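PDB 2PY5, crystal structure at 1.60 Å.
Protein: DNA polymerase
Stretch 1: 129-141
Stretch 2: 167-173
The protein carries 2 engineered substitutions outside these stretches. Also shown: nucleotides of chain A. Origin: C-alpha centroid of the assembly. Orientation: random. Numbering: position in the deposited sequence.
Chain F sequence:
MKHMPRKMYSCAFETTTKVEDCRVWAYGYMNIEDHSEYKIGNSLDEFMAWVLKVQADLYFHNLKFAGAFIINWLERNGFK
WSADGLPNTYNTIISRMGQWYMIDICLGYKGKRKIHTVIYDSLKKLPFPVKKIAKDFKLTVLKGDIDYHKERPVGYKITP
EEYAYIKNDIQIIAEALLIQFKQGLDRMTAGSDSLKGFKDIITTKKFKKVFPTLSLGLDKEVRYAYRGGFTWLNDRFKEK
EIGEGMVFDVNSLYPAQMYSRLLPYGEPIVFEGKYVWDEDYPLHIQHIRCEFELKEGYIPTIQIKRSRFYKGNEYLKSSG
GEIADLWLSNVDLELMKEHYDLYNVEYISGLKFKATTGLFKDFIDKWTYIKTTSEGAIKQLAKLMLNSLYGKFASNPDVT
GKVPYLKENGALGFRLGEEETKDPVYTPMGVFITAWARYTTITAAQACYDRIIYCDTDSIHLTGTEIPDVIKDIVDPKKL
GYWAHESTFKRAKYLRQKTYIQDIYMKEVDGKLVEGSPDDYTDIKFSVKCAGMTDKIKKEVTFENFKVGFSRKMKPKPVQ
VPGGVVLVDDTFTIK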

# COMPACT_ATOMS: atom_id res chain seq x y z
N PRO F 129 5.04 6.52 7.25
CA PRO F 129 5.98 7.62 7.48
C PRO F 129 6.81 7.40 8.75
O PRO F 129 6.36 6.71 9.67
CB PRO F 129 5.08 8.83 7.65
CG PRO F 129 3.76 8.46 7.12
CD PRO F 129 3.64 6.96 7.25
N VAL F 130 7.99 8.01 8.80
CA VAL F 130 8.87 7.91 9.98
C VAL F 130 8.16 8.28 11.29
O VAL F 130 8.27 7.58 12.30
CB VAL F 130 10.13 8.79 9.80
CG1 VAL F 130 10.99 8.75 11.07
CG2 VAL F 130 10.92 8.32 8.61
N LYS F 131 7.40 9.37 11.28
CA LYS F 131 6.68 9.80 12.46
C LYS F 131 5.68 8.75 12.96
O LYS F 131 5.54 8.56 14.16
CB LYS F 131 5.96 11.12 12.18
CG LYS F 131 6.90 12.29 12.03
CD LYS F 131 7.29 12.87 13.39
CE LYS F 131 7.82 14.29 13.28
NZ LYS F 131 7.74 14.99 14.59
N LYS F 132 5.01 8.06 12.03
CA LYS F 132 4.05 7.02 12.40
C LYS F 132 4.77 5.78 12.93
O LYS F 132 4.32 5.17 13.91
CB LYS F 132 3.16 6.65 11.22
CG LYS F 132 2.18 5.54 11.51
CD LYS F 132 1.03 5.50 10.51
CE LYS F 132 0.19 4.24 10.67
NZ LYS F 132 -0.39 4.13 12.04
N ILE F 133 5.89 5.42 12.31
CA ILE F 133 6.73 4.34 12.82
C ILE F 133 7.14 4.61 14.26
O ILE F 133 7.04 3.75 15.12
CB ILE F 133 7.99 4.12 11.96
CG1 ILE F 133 7.59 3.59 10.58
CG2 ILE F 133 8.95 3.14 12.65
CD1 ILE F 133 8.66 3.69 9.51
N ALA F 134 7.60 5.82 14.55
CA ALA F 134 8.02 6.13 15.92
C ALA F 134 6.86 5.97 16.90
O ALA F 134 7.02 5.40 17.98
CB ALA F 134 8.62 7.53 15.99
N LYS F 135 5.69 6.46 16.51
CA LYS F 135 4.50 6.37 17.36
C LYS F 135 4.11 4.92 17.64
O LYS F 135 3.99 4.51 18.79
CB LYS F 135 3.34 7.11 16.69
N ASP F 136 3.93 4.16 16.56
CA ASP F 136 3.40 2.79 16.66
C ASP F 136 4.42 1.81 17.24
O ASP F 136 4.04 0.85 17.93
CB ASP F 136 2.96 2.30 15.27
CG ASP F 136 1.77 3.06 14.72
OD1 ASP F 136 1.03 3.70 15.51
OD2 ASP F 136 1.58 3.01 13.49
N PHE F 137 5.70 2.06 16.99
CA PHE F 137 6.78 1.20 17.49
C PHE F 137 7.28 1.64 18.86
O PHE F 137 8.19 1.02 19.41
CB PHE F 137 7.96 1.15 16.50
CG PHE F 137 7.74 0.24 15.30
CD1 PHE F 137 6.67 0.45 14.43
CD2 PHE F 137 8.63 -0.79 15.03
CE1 PHE F 137 6.48 -0.39 13.33
CE2 PHE F 137 8.44 -1.63 13.92
CZ PHE F 137 7.37 -1.42 13.08
N LYS F 138 6.67 2.70 19.42
CA LYS F 138 7.00 3.22 20.76
C LYS F 138 8.46 3.65 20.86
O LYS F 138 9.15 3.29 21.82
CB LYS F 138 6.65 2.21 21.86
CG LYS F 138 5.28 1.59 21.72
CD LYS F 138 4.15 2.62 21.74
CE LYS F 138 3.97 3.23 23.11
NZ LYS F 138 2.60 3.83 23.26
N LEU F 139 8.89 4.44 19.88
CA LEU F 139 10.27 4.93 19.76
C LEU F 139 10.28 6.44 20.01
O LEU F 139 9.29 7.11 19.73
CB LEU F 139 10.83 4.61 18.37
CG LEU F 139 10.76 3.15 17.89
CD1 LEU F 139 11.29 3.04 16.48
CD2 LEU F 139 11.53 2.25 18.85
N THR F 140 11.39 6.96 20.51
CA THR F 140 11.50 8.39 20.81
C THR F 140 11.46 9.21 19.53
O THR F 140 12.16 8.89 18.56
CB THR F 140 12.80 8.72 21.57
OG1 THR F 140 12.84 7.96 22.79
CG2 THR F 140 12.86 10.21 21.91
N VAL F 141 10.64 10.26 19.52
CA VAL F 141 10.54 11.15 18.37
C VAL F 141 10.44 12.60 18.84
O VAL F 141 9.73 12.91 19.79
CB VAL F 141 9.32 10.81 17.46
CG1 VAL F 141 8.03 10.83 18.26
CG2 VAL F 141 9.25 11.78 16.27
N LYS F 167 19.46 13.33 13.53
CA LYS F 167 19.85 12.20 14.36
C LYS F 167 18.62 11.39 14.79
O LYS F 167 18.65 10.16 14.80
CB LYS F 167 20.61 12.68 15.60
CG LYS F 167 21.30 11.57 16.34
CD LYS F 167 22.03 12.09 17.53
CE LYS F 167 22.64 10.96 18.32
NZ LYS F 167 23.40 11.46 19.50
N ASN F 168 17.55 12.09 15.14
CA ASN F 168 16.31 11.42 15.57
C ASN F 168 15.70 10.64 14.40
O ASN F 168 15.28 9.48 14.57
CB ASN F 168 15.31 12.45 16.11
CG ASN F 168 14.02 11.82 16.57
OD1 ASN F 168 12.93 12.29 16.21
ND2 ASN F 168 14.11 10.77 17.37
N ASP F 169 15.64 11.27 13.23
CA ASP F 169 15.11 10.59 12.03
C ASP F 169 15.83 9.30 11.72
O ASP F 169 15.20 8.26 11.52
CB ASP F 169 15.18 11.49 10.79
CG ASP F 169 14.10 12.53 10.75
OD1 ASP F 169 13.25 12.57 11.66
OD2 ASP F 169 14.11 13.32 9.78
N ILE F 170 17.16 9.35 11.66
CA ILE F 170 17.92 8.13 11.33
C ILE F 170 17.86 7.10 12.47
O ILE F 170 17.89 5.91 12.22
CB ILE F 170 19.39 8.42 10.90
CG1 ILE F 170 20.24 9.02 12.04
CG2 ILE F 170 19.37 9.35 9.67
CD1 ILE F 170 21.64 9.46 11.58
N GLN F 171 17.73 7.54 13.72
CA GLN F 171 17.69 6.62 14.84
C GLN F 171 16.34 5.92 14.93
O GLN F 171 16.28 4.76 15.32
CB GLN F 171 18.01 7.33 16.17
CG GLN F 171 18.06 6.36 17.35
CD GLN F 171 18.68 6.93 18.61
OE1 GLN F 171 18.43 6.44 19.71
NE2 GLN F 171 19.51 7.95 18.46
N ILE F 172 15.25 6.61 14.57
CA ILE F 172 13.93 5.96 14.54
C ILE F 172 13.96 4.76 13.58
O ILE F 172 13.55 3.65 13.94
CB ILE F 172 12.82 6.94 14.12
CG1 ILE F 172 12.52 7.92 15.25
CG2 ILE F 172 11.53 6.17 13.72
CD1 ILE F 172 11.85 9.19 14.79
N ILE F 173 14.45 5.00 12.36
CA ILE F 173 14.52 3.93 11.36
C ILE F 173 15.54 2.84 11.78
O ILE F 173 15.27 1.66 11.62
CB ILE F 173 14.78 4.49 9.95
CG1 ILE F 173 13.59 5.34 9.48
CG2 ILE F 173 15.05 3.35 8.97
CD1 ILE F 173 12.21 4.62 9.45
P DT A 6 8.02 10.22 5.30
OP1 DT A 6 8.81 9.59 6.35
OP2 DT A 6 6.99 11.21 5.61
O5' DT A 6 9.00 11.00 4.30
C5' DT A 6 10.27 10.47 3.98
C4' DT A 6 10.87 11.36 2.91
O4' DT A 6 10.07 11.33 1.71
C3' DT A 6 10.92 12.83 3.30
O3' DT A 6 12.06 13.11 4.10
C2' DT A 6 10.93 13.52 1.94
C1' DT A 6 10.20 12.56 1.02
N1 DT A 6 8.81 12.99 0.66
C2 DT A 6 8.43 12.88 -0.65
O2 DT A 6 9.15 12.45 -1.54
N3 DT A 6 7.15 13.30 -0.90
C4 DT A 6 6.24 13.79 0.02
O4 DT A 6 5.10 14.14 -0.31
C5 DT A 6 6.70 13.85 1.39
C7 DT A 6 5.81 14.36 2.47
C6 DT A 6 7.96 13.45 1.64
P DT A 5 2.37 7.55 3.32
OP1 DT A 5 2.25 6.13 3.71
OP2 DT A 5 1.44 8.56 3.86
O5' DT A 5 3.88 8.02 3.66
C5' DT A 5 4.96 7.16 3.46
C4' DT A 5 6.09 7.90 2.81
O4' DT A 5 5.69 8.20 1.47
C3' DT A 5 6.44 9.24 3.42
O3' DT A 5 7.43 9.03 4.40
C2' DT A 5 6.97 10.05 2.25
C1' DT A 5 6.33 9.38 1.05
N1 DT A 5 5.28 10.16 0.39
C2 DT A 5 5.42 10.41 -0.94
O2 DT A 5 6.40 10.05 -1.59
N3 DT A 5 4.40 11.14 -1.47
C4 DT A 5 3.27 11.59 -0.82
O4 DT A 5 2.42 12.24 -1.41
C5 DT A 5 3.17 11.28 0.58
C7 DT A 5 1.99 11.73 1.38
C6 DT A 5 4.17 10.58 1.13

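A single side chain, Ile172, meets every residue that the first stretch brings to this contact: it touches Val130, Ile133, Ala134, Leu139, Thr140 and Val141, and has the largest covered area of any residue here. It can do so because the first stretch is a short helix, 130-136, followed by a turn and an extended segment, and the CA-to-CB bond of Ile172, on the helix 167-173, points toward the first stretch, between the helix and the segment that returns beside it. The helix axes cross at 59° and approach to 9.7 Å. With chi1 m and chi2 t, Ile172 sets CD1 3.8 Å from Ala134 CB and 4.0 Å from Val141 CG2, while its CG2 lies 3.7 Å from Val130 CG1 and 4.1 Å from Ile133 CG2. Ala134 suits the close passage, its CA lying 6.1 Å from that of Ile172. Leu139 packs CD1 against the backbone, 3.5 Å from Ile172 O. Next along the helix, Ile173 starts sideways but its end comes nearer, placing CD1 3.7 Å from Ile133 CD1 and 4.0 Å from Val130 CG2. The one hydrogen bond between the stretches runs from Asn168 ND2 to Thr140 O, 3.0 Å at 158°; the amide thus satisfies a backbone carbonyl in the non-helical segment, and Asn168 OD1 lies 3.4 Å from Val141 CA. Together the stretches bury 410 Å², mostly between branched aliphatic side chains. The turn that brings Leu139 back is a Schellman motif: Lys138 takes positive phi, and Leu139 N bonds to Ala134 O at 2.8 Å. On the exposed side of the short helix, Lys132 NZ forms a salt bridge with Asp136 OD2 at 2.7 Å, one turn on. At its start, Pro129 occupies the N-cap position and Val130 N donates a hydrogen bond to OP1 of DT6, 3.0 Å, so Val130 uses its side chain to pack on Ile172 and its backbone to bond a DNA phosphate.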